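Local atomic coordinates of flagellin B1 (Methanocaldococcus jannaschii DSM 2661, PDB entry 5YA6), a protein that binds a calcium ion and probably polymerises as a structural subunit of the archaellum, the archaeal motility filament. Residues D30-I36 against A118-A124. Numbering follows the deposited sequence.
Sequences DKLAIYI and AVLLVNA
Segments 30-36 and 118-123 of two neighbouring antiparallel strands lie in the interior of the large mixed beta sheet of this archaeal flagellin, their axes 4.3 Å apart at closest approach and their directions 157° apart; residues 32-36 and 118-122 are extended. Asp30 OD1 hydrogen-bonds His21 ND1 on strand 13-23, the next strand. Lys31 CE lies 3.8 Å from Asn123 ND2, and Lys31 NZ hydrogen-bonds Phe79 O; Asn123 OD1 N-caps helix 124-128 through Ala126 N. Leu32 and Val122 form a hydrogen-bonded pair (Leu32 N to Val122 O 2.9 Å, Val122 N to Leu32 O 3.0 Å). Ala33, in a non-hydrogen-bonded pair with Leu121, sets CB 3.6 Å from Val119 CG2. Ile34 pairs with Leu120 (Ile34 N to Leu120 O 2.9 Å, Leu120 N to Ile34 O 2.8 Å). Non-hydrogen-bonded Tyr35 takes Val119 CG2 (chi1 p) over its ring, a CH-pi contact 3.7 Å from the centroid. Leu32, Ile34 and Ile36, all chi1 m, meet Phe154, Ile152 and Ala150 of edge strand 150-155, so the sheet curls around an apolar core. Ile36 N reaches Ala118 O at 2.9 Å, and Ala118 N returns to Ile36 O at 3.0 Å.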
loop_
_atom_site.group_PDB
_atom_site.type_symbol
_atom_site.label_atom_id
_atom_site.label_comp_id
_atom_site.label_asym_id
_atom_site.label_seq_id
_atom_site.Cartn_x
_atom_site.Cartn_y
_atom_site.Cartn_z
ATOM N N ASP B 30 -18.658 -3.184 0.060
ATOM C CA ASP B 30 -19.011 -1.816 -0.281
ATOM C C ASP B 30 -18.486 -0.802 0.731
ATOM O O ASP B 30 -18.462 0.366 0.446
ATOM C CB ASP B 30 -20.531 -1.678 -0.461
ATOM C CG ASP B 30 -21.288 -1.916 0.834
ATOM O OD1 ASP B 30 -21.076 -2.965 1.417
ATOM O OD2 ASP B 30 -22.080 -1.053 1.299
ATOM N N LYS B 31 -18.118 -1.241 1.937
ATOM C CA LYS B 31 -17.691 -0.366 2.988
ATOM C C LYS B 31 -16.543 -0.995 3.766
ATOM O O LYS B 31 -16.485 -2.282 3.907
ATOM C CB LYS B 31 -18.814 -0.028 3.965
ATOM C CG LYS B 31 -19.953 0.825 3.435
ATOM C CD LYS B 31 -20.999 0.984 4.543
ATOM C CE LYS B 31 -21.918 2.093 4.220
ATOM N NZ LYS B 31 -22.974 2.218 5.285
ATOM N N LEU B 32 -15.630 -0.138 4.231
ATOM C CA LEU B 32 -14.432 -0.555 5.022
ATOM C C LEU B 32 -14.472 0.163 6.356
ATOM O O LEU B 32 -14.871 1.323 6.434
ATOM C CB LEU B 32 -13.099 -0.237 4.333
ATOM C CG LEU B 32 -12.886 -0.900 2.982
ATOM C CD1 LEU B 32 -11.711 -0.292 2.290
ATOM C CD2 LEU B 32 -12.730 -2.407 3.144
ATOM N N ALA B 33 -13.955 -0.480 7.382
ATOM C CA ALA B 33 -13.774 0.116 8.689
ATOM C C ALA B 33 -12.325 -0.165 9.096
ATOM O O ALA B 33 -11.931 -1.354 9.330
ATOM C CB ALA B 33 -14.768 -0.472 9.691
ATOM N N ILE B 34 -11.511 0.917 9.165
ATOM C CA ILE B 34 -10.072 0.766 9.427
ATOM C C ILE B 34 -9.789 1.209 10.835
ATOM O O ILE B 34 -9.963 2.410 11.184
ATOM C CB ILE B 34 -9.242 1.591 8.417
ATOM C CG1 ILE B 34 -9.601 1.149 6.998
ATOM C CG2 ILE B 34 -7.771 1.549 8.752
ATOM C CD1 ILE B 34 -9.161 2.159 5.932
ATOM N N TYR B 35 -9.388 0.277 11.678
ATOM C CA TYR B 35 -9.188 0.576 13.107
ATOM C C TYR B 35 -7.752 0.980 13.382
ATOM O O TYR B 35 -6.814 0.381 12.875
ATOM C CB TYR B 35 -9.549 -0.584 14.003
ATOM C CG TYR B 35 -11.041 -0.946 13.906
ATOM C CD1 TYR B 35 -11.561 -1.698 12.877
ATOM C CD2 TYR B 35 -11.922 -0.570 14.912
ATOM C CE1 TYR B 35 -12.908 -2.011 12.790
ATOM C CE2 TYR B 35 -13.281 -0.877 14.838
ATOM C CZ TYR B 35 -13.767 -1.621 13.799
ATOM O OH TYR B 35 -15.137 -1.888 13.739
ATOM N N ILE B 36 -7.654 2.098 14.103
ATOM C CA ILE B 36 -6.417 2.857 14.352
ATOM C C ILE B 36 -6.213 3.122 15.866
ATOM O O ILE B 36 -7.166 3.432 16.561
ATOM C CB ILE B 36 -6.506 4.217 13.645
ATOM C CG1 ILE B 36 -6.650 4.019 12.113
ATOM C CG2 ILE B 36 -5.354 5.109 14.045
ATOM C CD1 ILE B 36 -5.410 3.427 11.453
ATOM N N ALA B 118 -9.813 4.619 17.247
ATOM C CA ALA B 118 -10.707 5.239 16.310
ATOM C C ALA B 118 -10.948 4.280 15.160
ATOM O O ALA B 118 -10.126 3.415 14.891
ATOM C CB ALA B 118 -10.156 6.535 15.770
ATOM N N VAL B 119 -12.049 4.462 14.435
ATOM C CA VAL B 119 -12.272 3.687 13.209
ATOM C C VAL B 119 -12.454 4.660 12.067
ATOM O O VAL B 119 -13.083 5.722 12.224
ATOM C CB VAL B 119 -13.461 2.699 13.387
ATOM C CG1 VAL B 119 -14.763 3.450 13.655
ATOM C CG2 VAL B 119 -13.584 1.790 12.187
ATOM N N LEU B 120 -11.868 4.381 10.895
ATOM C CA LEU B 120 -12.061 5.214 9.703
ATOM C C LEU B 120 -13.124 4.497 8.932
ATOM O O LEU B 120 -12.938 3.374 8.483
ATOM C CB LEU B 120 -10.757 5.337 8.895
ATOM C CG LEU B 120 -9.529 5.677 9.745
ATOM C CD1 LEU B 120 -8.337 5.767 8.785
ATOM C CD2 LEU B 120 -9.668 6.984 10.538
ATOM N N LEU B 121 -14.226 5.183 8.726
ATOM C CA LEU B 121 -15.330 4.674 7.951
ATOM C C LEU B 121 -15.167 5.158 6.489
ATOM O O LEU B 121 -15.178 6.352 6.180
ATOM C CB LEU B 121 -16.661 5.173 8.600
ATOM C CG LEU B 121 -16.845 4.878 10.097
ATOM C CD1 LEU B 121 -18.129 5.584 10.566
ATOM C CD2 LEU B 121 -16.833 3.385 10.390
ATOM N N VAL B 122 -15.079 4.190 5.576
ATOM C CA VAL B 122 -14.863 4.429 4.144
ATOM C C VAL B 122 -15.938 3.754 3.293
ATOM O O VAL B 122 -16.209 2.565 3.496
ATOM C CB VAL B 122 -13.454 3.909 3.703
ATOM C CG1 VAL B 122 -13.214 4.140 2.206
ATOM C CG2 VAL B 122 -12.382 4.611 4.518
ATOM N N ASN B 123 -16.613 4.516 2.413
ATOM C CA ASN B 123 -17.539 3.924 1.496
ATOM C C ASN B 123 -16.789 3.542 0.285
ATOM O O ASN B 123 -16.486 4.375 -0.598
ATOM C CB ASN B 123 -18.716 4.822 1.083
ATOM C CG ASN B 123 -19.777 4.000 0.350
ATOM O OD1 ASN B 123 -19.511 3.440 -0.682
ATOM N ND2 ASN B 123 -20.953 3.834 0.957
ATOM N N ALA B 124 -16.370 2.282 0.250
ATOM C CA ALA B 124 -15.575 1.797 -0.895
ATOM C C ALA B 124 -16.317 1.845 -2.211
ATOM O O ALA B 124 -15.702 2.091 -3.240
ATOM C CB ALA B 124 -15.127 0.363 -0.631
#